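PGRP domain of peptidoglycan recognition protein 3 (Branchiostoma belcheri tsingtauense, PDB 4ZXM) probably cleaves the amide bond between N-acetylmuramic acid and L-alanine in bacterial peptidoglycan, as an amidase of the peptidoglycan recognition protein family. Local coordinates at residues A[192-201]-A[240-251]. Numbering follows the deposited sequence.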
loop_
_atom_site.group_PDB
_atom_site.type_symbol
_atom_site.label_atom_id
_atom_site.label_comp_id
_atom_site.label_asym_id
_atom_site.label_seq_id
_atom_site.Cartn_x
_atom_site.Cartn_y
_atom_site.Cartn_z
ATOM N N PHE A 192 -4.529 -1.845 -1.068
ATOM C CA PHE A 192 -5.909 -1.707 -0.627
ATOM C C PHE A 192 -6.379 -3.042 -0.103
ATOM O O PHE A 192 -6.240 -4.058 -0.780
ATOM C CB PHE A 192 -6.819 -1.303 -1.777
ATOM C CG PHE A 192 -6.655 0.115 -2.208
ATOM C CD1 PHE A 192 -5.551 0.504 -2.937
ATOM C CD2 PHE A 192 -7.622 1.057 -1.903
ATOM C CE1 PHE A 192 -5.406 1.813 -3.345
ATOM C CE2 PHE A 192 -7.487 2.366 -2.313
ATOM C CZ PHE A 192 -6.377 2.745 -3.033
ATOM N N MET A 193 -6.956 -3.040 1.088
ATOM C CA MET A 193 -7.430 -4.277 1.681
ATOM C C MET A 193 -8.802 -4.638 1.154
ATOM O O MET A 193 -9.820 -4.051 1.532
ATOM C CB MET A 193 -7.430 -4.185 3.188
ATOM C CG MET A 193 -6.029 -4.184 3.754
ATOM S SD MET A 193 -6.098 -4.212 5.546
ATOM C CE MET A 193 -6.469 -2.481 5.860
ATOM N N GLY A 194 -8.804 -5.613 0.257
ATOM C CA GLY A 194 -10.023 -6.093 -0.348
ATOM C C GLY A 194 -9.736 -6.868 -1.608
ATOM O O GLY A 194 -8.587 -7.032 -2.017
ATOM N N ASP A 195 -10.807 -7.370 -2.196
ATOM C CA ASP A 195 -10.765 -8.067 -3.457
ATOM C C ASP A 195 -11.653 -7.212 -4.317
ATOM O O ASP A 195 -12.801 -6.964 -3.949
ATOM C CB ASP A 195 -11.342 -9.472 -3.286
ATOM C CG ASP A 195 -11.798 -10.084 -4.593
ATOM O OD1 ASP A 195 -10.938 -10.522 -5.388
ATOM O OD2 ASP A 195 -13.026 -10.137 -4.820
ATOM N N PHE A 196 -11.144 -6.721 -5.436
ATOM C CA PHE A 196 -11.900 -5.716 -6.174
ATOM C C PHE A 196 -12.199 -6.162 -7.593
ATOM O O PHE A 196 -12.057 -5.405 -8.541
ATOM C CB PHE A 196 -11.167 -4.376 -6.112
ATOM C CG PHE A 196 -10.916 -3.910 -4.707
ATOM C CD1 PHE A 196 -11.959 -3.430 -3.931
ATOM C CD2 PHE A 196 -9.654 -3.991 -4.146
ATOM C CE1 PHE A 196 -11.745 -3.013 -2.630
ATOM C CE2 PHE A 196 -9.433 -3.577 -2.842
ATOM C CZ PHE A 196 -10.479 -3.085 -2.082
ATOM N N THR A 197 -12.642 -7.406 -7.716
ATOM C CA THR A 197 -12.964 -7.984 -9.011
ATOM C C THR A 197 -14.405 -7.681 -9.396
ATOM O O THR A 197 -14.703 -7.539 -10.581
ATOM C CB THR A 197 -12.758 -9.500 -9.002
ATOM O OG1 THR A 197 -13.521 -10.058 -7.932
ATOM C CG2 THR A 197 -11.276 -9.837 -8.811
ATOM N N SER A 198 -15.292 -7.599 -8.403
ATOM C CA SER A 198 -16.688 -7.212 -8.639
ATOM C C SER A 198 -17.156 -6.018 -7.798
ATOM O O SER A 198 -18.284 -5.564 -7.960
ATOM C CB SER A 198 -17.621 -8.402 -8.385
ATOM O OG SER A 198 -18.032 -8.453 -7.027
ATOM N N GLN A 199 -16.305 -5.507 -6.912
ATOM C CA GLN A 199 -16.674 -4.374 -6.061
ATOM C C GLN A 199 -15.590 -3.303 -6.102
ATOM O O GLN A 199 -14.410 -3.604 -6.273
ATOM C CB GLN A 199 -16.896 -4.851 -4.627
ATOM C CG GLN A 199 -18.050 -4.167 -3.909
ATOM C CD GLN A 199 -18.533 -4.967 -2.704
ATOM O OE1 GLN A 199 -17.925 -4.924 -1.634
ATOM N NE2 GLN A 199 -19.626 -5.705 -2.876
ATOM N N LYS A 200 -15.997 -2.052 -5.955
ATOM C CA LYS A 200 -15.066 -0.938 -6.001
ATOM C C LYS A 200 -14.692 -0.578 -4.567
ATOM O O LYS A 200 -15.494 -0.783 -3.654
ATOM C CB LYS A 200 -15.725 0.248 -6.708
ATOM C CG LYS A 200 -14.748 1.220 -7.346
ATOM C CD LYS A 200 -15.280 1.775 -8.663
ATOM C CE LYS A 200 -14.170 2.400 -9.505
ATOM N NZ LYS A 200 -14.230 2.001 -10.945
ATOM N N PRO A 201 -13.469 -0.056 -4.349
ATOM C CA PRO A 201 -13.174 0.425 -2.998
ATOM C C PRO A 201 -13.989 1.671 -2.667
ATOM O O PRO A 201 -14.446 2.379 -3.564
ATOM C CB PRO A 201 -11.675 0.756 -3.039
ATOM C CG PRO A 201 -11.156 0.148 -4.295
ATOM C CD PRO A 201 -12.308 0.070 -5.245
ATOM N N PRO A 240 -6.894 -10.974 -12.844
ATOM C CA PRO A 240 -8.241 -10.934 -13.429
ATOM C C PRO A 240 -8.812 -9.516 -13.468
ATOM O O PRO A 240 -8.299 -8.629 -12.781
ATOM C CB PRO A 240 -9.053 -11.794 -12.464
ATOM C CG PRO A 240 -8.411 -11.544 -11.140
ATOM C CD PRO A 240 -6.943 -11.291 -11.402
ATOM N N GLY A 241 -9.871 -9.319 -14.254
ATOM C CA GLY A 241 -10.526 -8.009 -14.392
ATOM C C GLY A 241 -10.862 -7.368 -13.055
ATOM O O GLY A 241 -11.656 -7.908 -12.280
ATOM N N ASN A 242 -10.260 -6.209 -12.794
ATOM C CA ASN A 242 -10.238 -5.629 -11.456
ATOM C C ASN A 242 -10.657 -4.166 -11.450
ATOM O O ASN A 242 -10.057 -3.336 -12.131
ATOM C CB ASN A 242 -8.835 -5.751 -10.877
ATOM C CG ASN A 242 -8.813 -5.591 -9.379
ATOM O OD1 ASN A 242 -8.659 -4.486 -8.881
ATOM N ND2 ASN A 242 -8.986 -6.695 -8.652
ATOM N N LEU A 243 -11.679 -3.863 -10.657
ATOM C CA LEU A 243 -12.271 -2.523 -10.594
ATOM C C LEU A 243 -11.374 -1.456 -9.966
ATOM O O LEU A 243 -11.483 -0.277 -10.314
ATOM C CB LEU A 243 -13.601 -2.574 -9.834
ATOM C CG LEU A 243 -14.740 -3.273 -10.571
ATOM C CD1 LEU A 243 -15.912 -3.504 -9.636
ATOM C CD2 LEU A 243 -15.169 -2.446 -11.768
ATOM N N LEU A 244 -10.518 -1.862 -9.031
ATOM C CA LEU A 244 -9.529 -0.953 -8.458
ATOM C C LEU A 244 -8.592 -0.468 -9.553
ATOM O O LEU A 244 -8.415 0.733 -9.757
ATOM C CB LEU A 244 -8.720 -1.645 -7.355
ATOM C CG LEU A 244 -7.409 -0.989 -6.886
ATOM C CD1 LEU A 244 -7.649 0.418 -6.353
ATOM C CD2 LEU A 244 -6.720 -1.849 -5.838
ATOM N N TYR A 245 -8.011 -1.415 -10.274
ATOM C CA TYR A 245 -7.030 -1.087 -11.289
ATOM C C TYR A 245 -7.596 -0.366 -12.513
ATOM O O TYR A 245 -6.842 0.235 -13.274
ATOM C CB TYR A 245 -6.320 -2.340 -11.739
ATOM C CG TYR A 245 -5.501 -3.046 -10.664
ATOM C CD1 TYR A 245 -4.616 -2.349 -9.841
ATOM C CD2 TYR A 245 -5.587 -4.428 -10.501
ATOM C CE1 TYR A 245 -3.871 -3.007 -8.874
ATOM C CE2 TYR A 245 -4.841 -5.092 -9.542
ATOM C CZ TYR A 245 -3.988 -4.378 -8.730
ATOM O OH TYR A 245 -3.251 -5.039 -7.779
ATOM N N ASP A 246 -8.908 -0.442 -12.713
ATOM C CA ASP A 246 -9.578 0.414 -13.692
ATOM C C ASP A 246 -9.547 1.853 -13.218
ATOM O O ASP A 246 -9.305 2.766 -14.000
ATOM C CB ASP A 246 -11.040 0.001 -13.879
ATOM C CG ASP A 246 -11.192 -1.367 -14.528
ATOM O OD1 ASP A 246 -10.234 -1.838 -15.186
ATOM O OD2 ASP A 246 -12.283 -1.970 -14.378
ATOM N N ASP A 247 -9.803 2.040 -11.929
ATOM C CA ASP A 247 -9.898 3.367 -11.350
ATOM C C ASP A 247 -8.585 4.127 -11.403
ATOM O O ASP A 247 -8.567 5.309 -11.739
ATOM C CB ASP A 247 -10.369 3.295 -9.900
ATOM C CG ASP A 247 -10.939 4.609 -9.419
ATOM O OD1 ASP A 247 -12.130 4.870 -9.693
ATOM O OD2 ASP A 247 -10.201 5.390 -8.781
ATOM N N ILE A 248 -7.483 3.454 -11.094
ATOM C CA ILE A 248 -6.200 4.156 -11.004
ATOM C C ILE A 248 -5.752 4.756 -12.338
ATOM O O ILE A 248 -4.813 5.552 -12.368
ATOM C CB ILE A 248 -5.066 3.297 -10.397
ATOM C CG1 ILE A 248 -4.670 2.161 -11.336
ATOM C CG2 ILE A 248 -5.472 2.782 -9.024
ATOM C CD1 ILE A 248 -3.481 1.369 -10.845
ATOM N N LYS A 249 -6.423 4.390 -13.425
ATOM C CA LYS A 249 -6.144 4.971 -14.735
ATOM C C LYS A 249 -6.475 6.469 -14.765
ATOM O O LYS A 249 -5.756 7.258 -15.373
ATOM C CB LYS A 249 -6.953 4.253 -15.815
ATOM C CG LYS A 249 -6.789 2.740 -15.851
ATOM C CD LYS A 249 -5.982 2.265 -17.049
ATOM C CE LYS A 249 -6.189 0.777 -17.310
ATOM N NZ LYS A 249 -7.624 0.439 -17.538
ATOM N N SER A 250 -7.563 6.847 -14.102
ATOM C CA SER A 250 -7.985 8.242 -14.016
ATOM C C SER A 250 -7.182 9.075 -13.002
ATOM O O SER A 250 -7.365 10.290 -12.925
ATOM C CB SER A 250 -9.473 8.310 -13.662
ATOM O OG SER A 250 -9.735 7.612 -12.459
ATOM N N TRP A 251 -6.309 8.440 -12.222
ATOM C CA TRP A 251 -5.499 9.164 -11.238
ATOM C C TRP A 251 -4.379 9.867 -11.948
ATOM O O TRP A 251 -3.884 9.383 -12.973
ATOM C CB TRP A 251 -4.870 8.219 -10.241
ATOM C CG TRP A 251 -5.829 7.505 -9.405
ATOM C CD1 TRP A 251 -7.163 7.310 -9.646
ATOM C CD2 TRP A 251 -5.539 6.830 -8.184
ATOM N NE1 TRP A 251 -7.718 6.568 -8.637
ATOM C CE2 TRP A 251 -6.741 6.259 -7.726
ATOM C CE3 TRP A 251 -4.377 6.659 -7.424
ATOM C CZ2 TRP A 251 -6.813 5.527 -6.536
ATOM C CZ3 TRP A 251 -4.455 5.941 -6.237
ATOM C CH2 TRP A 251 -5.659 5.378 -5.811
#
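The L244 side chain packs against both F192, at the end of strand 187-192, and F196 in the loop after it. CG stands anti to the backbone N (chi1 164°), which brings both methyls to the phenylalanines. CD1 sits over the face of the F192 ring, a CH-pi contact 4.0 Å from its centroid. CD2 reaches the F196 ring obliquely, 4.0 Å from F196 CD2. P201 CG lies over one face of F196 and also touches L244 CD1. F192 CZ points at the edge of the W251 indole, near its plane. Both F192 and W251 also touch I121 of strand 116-123. At the helix start, L243 N donates to F196 O (2.6 Å), almost in line with the carbonyl. N242 is the N-cap, and its OD1 weakly accepts from L244 N and Y245 N. Replacing N242 with an alanine would probably leave these two helix-end N-H groups without their cap. On the solvent side, K200 NZ makes a long salt bridge to D247 OD1 (3.8 Å). The other oxygen, D247 OD2, accepts from W251 NE1 (2.8 Å) on its anti side. One backbone bond thus ties the capped helix start to F196, apolar packing holds the rest, and the long charged pair probably adds little.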